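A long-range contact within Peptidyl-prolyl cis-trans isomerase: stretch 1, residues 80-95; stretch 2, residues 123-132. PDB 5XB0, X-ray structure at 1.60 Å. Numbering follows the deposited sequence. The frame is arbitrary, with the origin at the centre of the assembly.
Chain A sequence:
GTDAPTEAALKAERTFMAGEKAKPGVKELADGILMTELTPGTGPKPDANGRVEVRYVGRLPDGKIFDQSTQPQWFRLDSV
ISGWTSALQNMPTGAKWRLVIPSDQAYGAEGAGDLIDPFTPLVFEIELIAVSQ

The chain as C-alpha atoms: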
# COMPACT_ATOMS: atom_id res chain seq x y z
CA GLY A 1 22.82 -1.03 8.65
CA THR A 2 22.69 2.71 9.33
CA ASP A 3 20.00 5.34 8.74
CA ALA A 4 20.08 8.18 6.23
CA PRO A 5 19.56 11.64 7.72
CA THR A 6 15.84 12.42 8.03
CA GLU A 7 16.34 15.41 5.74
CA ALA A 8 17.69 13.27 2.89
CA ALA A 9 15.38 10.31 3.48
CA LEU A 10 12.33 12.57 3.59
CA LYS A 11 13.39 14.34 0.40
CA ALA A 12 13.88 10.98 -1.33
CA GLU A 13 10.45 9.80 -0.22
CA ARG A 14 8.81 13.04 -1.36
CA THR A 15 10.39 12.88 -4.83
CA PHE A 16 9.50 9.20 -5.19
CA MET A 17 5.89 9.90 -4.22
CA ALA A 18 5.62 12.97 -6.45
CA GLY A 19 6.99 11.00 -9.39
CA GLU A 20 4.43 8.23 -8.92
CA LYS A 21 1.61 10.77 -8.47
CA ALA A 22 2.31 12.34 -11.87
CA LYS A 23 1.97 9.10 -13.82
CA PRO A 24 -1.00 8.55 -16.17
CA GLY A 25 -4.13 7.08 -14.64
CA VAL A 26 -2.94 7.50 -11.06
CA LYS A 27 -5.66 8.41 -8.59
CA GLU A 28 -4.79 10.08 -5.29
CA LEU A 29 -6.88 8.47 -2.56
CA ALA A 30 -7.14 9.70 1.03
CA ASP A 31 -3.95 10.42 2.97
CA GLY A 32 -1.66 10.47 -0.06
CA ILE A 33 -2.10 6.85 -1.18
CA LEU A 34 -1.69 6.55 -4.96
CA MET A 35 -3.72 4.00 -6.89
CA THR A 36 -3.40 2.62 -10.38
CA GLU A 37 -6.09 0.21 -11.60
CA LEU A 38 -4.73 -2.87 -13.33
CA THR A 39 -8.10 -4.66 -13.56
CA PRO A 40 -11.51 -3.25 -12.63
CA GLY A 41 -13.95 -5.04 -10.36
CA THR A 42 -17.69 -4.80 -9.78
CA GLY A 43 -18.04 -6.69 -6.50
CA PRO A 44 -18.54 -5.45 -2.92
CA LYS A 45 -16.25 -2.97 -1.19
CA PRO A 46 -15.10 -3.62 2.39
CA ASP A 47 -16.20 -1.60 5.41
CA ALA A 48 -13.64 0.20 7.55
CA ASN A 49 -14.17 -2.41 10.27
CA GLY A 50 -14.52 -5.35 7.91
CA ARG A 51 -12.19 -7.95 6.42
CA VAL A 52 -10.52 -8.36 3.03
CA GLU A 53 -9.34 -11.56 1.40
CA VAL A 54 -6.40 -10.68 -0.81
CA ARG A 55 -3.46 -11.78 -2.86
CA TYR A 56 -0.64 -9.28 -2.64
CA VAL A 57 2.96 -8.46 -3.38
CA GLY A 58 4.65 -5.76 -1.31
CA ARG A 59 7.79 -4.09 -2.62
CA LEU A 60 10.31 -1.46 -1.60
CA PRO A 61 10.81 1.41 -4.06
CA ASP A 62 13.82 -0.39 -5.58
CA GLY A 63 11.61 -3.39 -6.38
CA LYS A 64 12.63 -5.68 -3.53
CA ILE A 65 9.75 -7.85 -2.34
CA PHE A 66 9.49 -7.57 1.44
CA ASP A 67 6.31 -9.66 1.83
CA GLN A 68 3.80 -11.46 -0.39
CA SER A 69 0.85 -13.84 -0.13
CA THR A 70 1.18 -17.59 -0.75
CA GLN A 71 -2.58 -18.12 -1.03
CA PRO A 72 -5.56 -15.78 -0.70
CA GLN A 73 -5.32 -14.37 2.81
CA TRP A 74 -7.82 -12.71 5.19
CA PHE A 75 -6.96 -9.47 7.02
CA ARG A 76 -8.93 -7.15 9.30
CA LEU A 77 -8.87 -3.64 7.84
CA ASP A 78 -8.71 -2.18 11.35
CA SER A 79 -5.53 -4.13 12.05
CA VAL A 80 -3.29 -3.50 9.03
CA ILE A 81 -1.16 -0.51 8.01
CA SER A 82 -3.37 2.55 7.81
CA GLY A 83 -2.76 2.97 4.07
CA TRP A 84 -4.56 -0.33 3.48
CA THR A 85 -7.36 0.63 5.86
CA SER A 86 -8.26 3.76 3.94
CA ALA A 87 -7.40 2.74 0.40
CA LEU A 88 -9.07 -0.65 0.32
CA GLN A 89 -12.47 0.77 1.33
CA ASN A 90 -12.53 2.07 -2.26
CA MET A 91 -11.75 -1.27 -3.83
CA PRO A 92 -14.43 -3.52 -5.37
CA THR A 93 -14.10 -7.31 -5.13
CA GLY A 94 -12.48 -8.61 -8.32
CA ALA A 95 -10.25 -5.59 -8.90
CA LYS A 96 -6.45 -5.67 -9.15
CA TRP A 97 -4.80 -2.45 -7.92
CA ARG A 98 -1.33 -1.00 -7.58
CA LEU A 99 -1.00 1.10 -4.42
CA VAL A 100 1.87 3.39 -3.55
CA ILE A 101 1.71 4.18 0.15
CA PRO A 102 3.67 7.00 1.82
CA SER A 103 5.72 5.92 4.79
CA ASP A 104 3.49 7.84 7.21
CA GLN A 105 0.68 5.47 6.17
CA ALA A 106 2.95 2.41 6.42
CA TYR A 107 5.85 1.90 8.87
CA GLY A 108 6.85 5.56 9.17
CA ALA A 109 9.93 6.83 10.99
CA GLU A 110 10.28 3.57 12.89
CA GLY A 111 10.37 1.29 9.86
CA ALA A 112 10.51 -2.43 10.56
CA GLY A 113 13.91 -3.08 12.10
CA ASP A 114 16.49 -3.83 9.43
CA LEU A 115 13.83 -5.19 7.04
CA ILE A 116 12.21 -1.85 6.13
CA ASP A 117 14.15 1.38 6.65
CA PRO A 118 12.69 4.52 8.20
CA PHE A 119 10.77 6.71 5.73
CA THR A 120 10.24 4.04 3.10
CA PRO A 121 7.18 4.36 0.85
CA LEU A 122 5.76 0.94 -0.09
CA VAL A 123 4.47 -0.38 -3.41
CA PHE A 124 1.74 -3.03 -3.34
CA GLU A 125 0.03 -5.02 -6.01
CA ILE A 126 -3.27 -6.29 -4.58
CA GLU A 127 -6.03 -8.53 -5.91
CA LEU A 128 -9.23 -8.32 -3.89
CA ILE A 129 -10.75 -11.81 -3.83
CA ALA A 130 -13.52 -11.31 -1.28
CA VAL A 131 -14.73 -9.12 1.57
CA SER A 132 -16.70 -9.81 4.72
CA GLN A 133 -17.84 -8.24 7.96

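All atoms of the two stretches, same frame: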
# COMPACT_ATOMS: atom_id res chain seq x y z
N VAL A 80 -4.39 -3.55 9.99
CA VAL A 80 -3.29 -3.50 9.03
C VAL A 80 -2.74 -2.07 8.95
O VAL A 80 -3.25 -1.17 9.63
CB VAL A 80 -3.73 -3.96 7.62
CG1 VAL A 80 -4.08 -5.45 7.64
CG2 VAL A 80 -4.90 -3.14 7.13
N ILE A 81 -1.71 -1.86 8.14
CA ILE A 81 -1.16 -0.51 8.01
C ILE A 81 -2.27 0.42 7.54
O ILE A 81 -3.17 0.02 6.79
CB ILE A 81 0.05 -0.43 7.05
CG1 ILE A 81 -0.27 -1.05 5.70
CG2 ILE A 81 1.29 -1.10 7.67
CD1 ILE A 81 0.77 -0.77 4.64
N SER A 82 -2.23 1.66 8.01
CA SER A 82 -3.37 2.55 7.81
C SER A 82 -3.62 2.85 6.33
O SER A 82 -4.75 3.13 5.95
CB SER A 82 -3.19 3.84 8.62
OG SER A 82 -1.96 4.46 8.35
N GLY A 83 -2.59 2.77 5.49
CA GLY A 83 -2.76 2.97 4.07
C GLY A 83 -3.68 1.93 3.44
O GLY A 83 -4.43 2.22 2.52
N TRP A 84 -3.61 0.69 3.94
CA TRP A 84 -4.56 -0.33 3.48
C TRP A 84 -5.97 -0.03 3.99
O TRP A 84 -6.96 -0.15 3.25
CB TRP A 84 -4.16 -1.73 3.95
CG TRP A 84 -3.13 -2.44 3.10
CD1 TRP A 84 -2.08 -1.89 2.43
CD2 TRP A 84 -3.07 -3.85 2.86
NE1 TRP A 84 -1.37 -2.86 1.78
CE2 TRP A 84 -1.95 -4.08 2.03
CE3 TRP A 84 -3.85 -4.94 3.26
CZ2 TRP A 84 -1.60 -5.35 1.59
CZ3 TRP A 84 -3.50 -6.21 2.82
CH2 TRP A 84 -2.38 -6.41 2.00
N THR A 85 -6.06 0.35 5.26
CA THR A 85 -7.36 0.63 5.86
C THR A 85 -8.17 1.63 5.05
O THR A 85 -9.35 1.42 4.77
CB THR A 85 -7.19 1.18 7.28
OG1 THR A 85 -6.41 0.26 8.05
CG2 THR A 85 -8.56 1.36 7.93
N SER A 86 -7.55 2.74 4.67
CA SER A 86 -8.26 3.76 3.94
C SER A 86 -8.42 3.38 2.47
O SER A 86 -9.50 3.51 1.91
CB SER A 86 -7.56 5.11 4.06
OG SER A 86 -6.21 5.01 3.65
N ALA A 87 -7.34 2.93 1.84
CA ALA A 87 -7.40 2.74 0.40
C ALA A 87 -8.36 1.62 0.01
O ALA A 87 -9.12 1.75 -0.95
CB ALA A 87 -6.01 2.46 -0.16
N LEU A 88 -8.33 0.53 0.77
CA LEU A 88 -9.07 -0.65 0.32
C LEU A 88 -10.59 -0.49 0.48
O LEU A 88 -11.37 -1.22 -0.15
CB LEU A 88 -8.58 -1.90 1.06
CG LEU A 88 -7.14 -2.30 0.72
CD1 LEU A 88 -6.76 -3.64 1.36
CD2 LEU A 88 -6.93 -2.35 -0.80
N GLN A 89 -11.03 0.49 1.26
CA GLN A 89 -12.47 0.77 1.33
C GLN A 89 -13.04 1.23 -0.01
O GLN A 89 -14.25 1.21 -0.22
CB GLN A 89 -12.75 1.83 2.39
CG GLN A 89 -12.58 1.30 3.79
CD GLN A 89 -12.80 2.38 4.83
OE1 GLN A 89 -13.91 2.89 5.00
NE2 GLN A 89 -11.72 2.77 5.51
N ASN A 90 -12.15 1.63 -0.92
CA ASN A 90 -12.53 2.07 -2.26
C ASN A 90 -12.58 0.94 -3.27
O ASN A 90 -13.05 1.12 -4.40
CB ASN A 90 -11.55 3.12 -2.76
CG ASN A 90 -11.55 4.35 -1.91
OD1 ASN A 90 -12.49 5.14 -1.96
ND2 ASN A 90 -10.50 4.54 -1.11
N MET A 91 -12.08 -0.23 -2.87
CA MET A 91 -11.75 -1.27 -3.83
C MET A 91 -12.85 -2.32 -3.96
O MET A 91 -13.22 -2.96 -2.98
CB MET A 91 -10.45 -1.95 -3.41
CG MET A 91 -9.90 -2.86 -4.48
SD MET A 91 -8.30 -3.55 -4.00
CE MET A 91 -7.85 -4.41 -5.51
N PRO A 92 -13.39 -2.51 -5.17
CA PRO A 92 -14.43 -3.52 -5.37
C PRO A 92 -13.84 -4.93 -5.51
O PRO A 92 -12.77 -5.09 -6.09
CB PRO A 92 -15.12 -3.08 -6.67
CG PRO A 92 -14.05 -2.37 -7.42
CD PRO A 92 -13.12 -1.74 -6.40
N THR A 93 -14.54 -5.93 -4.98
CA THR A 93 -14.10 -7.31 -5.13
C THR A 93 -13.90 -7.63 -6.61
O THR A 93 -14.71 -7.24 -7.46
CB THR A 93 -15.08 -8.28 -4.49
OG1 THR A 93 -15.16 -8.00 -3.09
CG2 THR A 93 -14.64 -9.70 -4.69
N GLY A 94 -12.79 -8.29 -6.94
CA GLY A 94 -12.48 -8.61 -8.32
C GLY A 94 -11.43 -7.70 -8.94
O GLY A 94 -10.79 -8.05 -9.94
N ALA A 95 -11.24 -6.53 -8.36
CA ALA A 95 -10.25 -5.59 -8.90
C ALA A 95 -8.82 -6.04 -8.59
O ALA A 95 -8.58 -6.80 -7.65
CB ALA A 95 -10.49 -4.19 -8.36
N VAL A 123 5.23 -0.15 -2.19
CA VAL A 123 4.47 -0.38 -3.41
C VAL A 123 3.81 -1.75 -3.35
O VAL A 123 4.50 -2.75 -3.22
CB VAL A 123 5.36 -0.31 -4.66
CG1 VAL A 123 4.53 -0.47 -5.91
CG2 VAL A 123 6.13 1.03 -4.68
N PHE A 124 2.49 -1.77 -3.39
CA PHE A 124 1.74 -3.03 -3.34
C PHE A 124 1.04 -3.32 -4.65
O PHE A 124 0.53 -2.42 -5.29
CB PHE A 124 0.68 -2.99 -2.24
CG PHE A 124 1.24 -3.06 -0.86
CD1 PHE A 124 1.42 -4.28 -0.25
CD2 PHE A 124 1.54 -1.90 -0.16
CE1 PHE A 124 1.93 -4.35 1.05
CE2 PHE A 124 2.06 -1.97 1.13
CZ PHE A 124 2.24 -3.20 1.73
N GLU A 125 1.01 -4.59 -5.03
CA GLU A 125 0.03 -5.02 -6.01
C GLU A 125 -0.95 -5.93 -5.28
O GLU A 125 -0.53 -6.86 -4.61
CB GLU A 125 0.71 -5.74 -7.18
CG GLU A 125 1.55 -4.77 -8.01
CD GLU A 125 1.78 -5.24 -9.43
OE1 GLU A 125 1.04 -6.14 -9.90
OE2 GLU A 125 2.70 -4.71 -10.08
N ILE A 126 -2.24 -5.62 -5.37
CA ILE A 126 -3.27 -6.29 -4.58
C ILE A 126 -4.42 -6.75 -5.46
O ILE A 126 -4.93 -5.99 -6.27
CB ILE A 126 -3.83 -5.36 -3.49
CG1 ILE A 126 -2.71 -4.89 -2.56
CG2 ILE A 126 -4.94 -6.04 -2.70
CD1 ILE A 126 -3.15 -3.88 -1.55
N GLU A 127 -4.81 -8.01 -5.31
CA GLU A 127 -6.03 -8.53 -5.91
C GLU A 127 -7.05 -8.77 -4.81
O GLU A 127 -6.77 -9.48 -3.85
CB GLU A 127 -5.78 -9.83 -6.68
CG GLU A 127 -7.05 -10.34 -7.36
CD GLU A 127 -6.85 -11.61 -8.16
OE1 GLU A 127 -7.70 -11.87 -9.04
OE2 GLU A 127 -5.87 -12.34 -7.90
N LEU A 128 -8.22 -8.15 -4.92
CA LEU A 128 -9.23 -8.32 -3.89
C LEU A 128 -10.15 -9.49 -4.27
O LEU A 128 -10.92 -9.42 -5.22
CB LEU A 128 -10.02 -7.03 -3.69
CG LEU A 128 -11.04 -7.07 -2.55
CD1 LEU A 128 -10.41 -7.34 -1.17
CD2 LEU A 128 -11.81 -5.77 -2.52
N ILE A 129 -10.05 -10.58 -3.51
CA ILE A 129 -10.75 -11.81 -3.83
C ILE A 129 -12.15 -11.84 -3.22
O ILE A 129 -13.11 -12.35 -3.83
CB ILE A 129 -9.96 -13.03 -3.32
CG1 ILE A 129 -8.54 -13.01 -3.89
CG2 ILE A 129 -10.65 -14.34 -3.69
CD1 ILE A 129 -8.50 -12.98 -5.38
N ALA A 130 -12.27 -11.31 -2.01
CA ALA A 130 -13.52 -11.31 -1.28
C ALA A 130 -13.46 -10.31 -0.12
O ALA A 130 -12.39 -9.87 0.28
CB ALA A 130 -13.84 -12.70 -0.75
N VAL A 131 -14.63 -9.94 0.37
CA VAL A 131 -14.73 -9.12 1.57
C VAL A 131 -15.75 -9.74 2.49
O VAL A 131 -16.59 -10.54 2.07
CB VAL A 131 -15.13 -7.65 1.26
CG1 VAL A 131 -14.12 -6.99 0.30
CG2 VAL A 131 -16.54 -7.59 0.72
N SER A 132 -15.70 -9.36 3.76
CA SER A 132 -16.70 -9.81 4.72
C SER A 132 -16.78 -8.81 5.86
O SER A 132 -15.99 -7.86 5.92
CB SER A 132 -16.37 -11.20 5.27
OG SER A 132 -15.44 -11.11 6.32
O HOH W 1 -16.85 -10.04 -1.83
O HOH W 2 -8.76 -10.00 -10.32

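A short helix and the loop after it pack against one strand, burying 583 Å² between them, both sides summed. The backbone hydrogen bonds and bridging waters gather at the loop end; apolar contacts run from Ile-81 to Met-91.

Two backbone hydrogen bonds fix the register at Leu-128. Gly-94 N donates to Leu-128 O at 2.8 Å, and Leu-128 N donates to Ala-95 O at 3.1 Å. Both are nearly straight. A type II turn from Pro-92 to Ala-95, closed by Ala-95 N to Pro-92 O at 3.1 Å, presents these groups to the strand. Gly-94 has phi 103°, where a CB would jam against the preceding carbonyl, so glycine suits the place. Ala-95 O also receives a CA-H...O contact from Glu-127 CA at 3.5 Å.

The apolar contacts use alternate strand residues. Phe-124, Ile-126 and Leu-128 all point toward the helix and loop. These three are buried, as are Trp-84, Leu-88 and Met-91, so apolar side chains suit a place shut off from solvent. Trp-84 starts sideways, but its indole reaches the strand. Its edge meets the face of Phe-124, with planes at 76° and Trp-84 NE1 3.6 Å from Phe-124 CE2. Ile-81, at the N-cap position, adds CD1 at 3.9 Å from the same Phe-124 CE2. Ile-126 CD1 lies 3.8 Å from Trp-84 CE2 and 4.1 Å from Leu-88 CD2. Met-91 is extended, all three chi angles t, which carries its CE to 3.9 Å from Leu-128 CB. Leu-128 has the largest covered area. Its CD2 sits 3.2 Å from Met-91 O, a buried carbonyl oxygen with no hydrogen-bonding partner.

Thr-93 lies against the backbone of the strand: its CG2 is 3.2 Å from Ile-129 O. Its hydroxyl suits the place: water 1 donates to Thr-93 OG1 at 2.9 Å and accepts from Val-131 N at 3.1 Å. Water 2 donates to Gly-94 O at 2.8 Å and to Glu-127 OE1 at 2.5 Å, a second bridge.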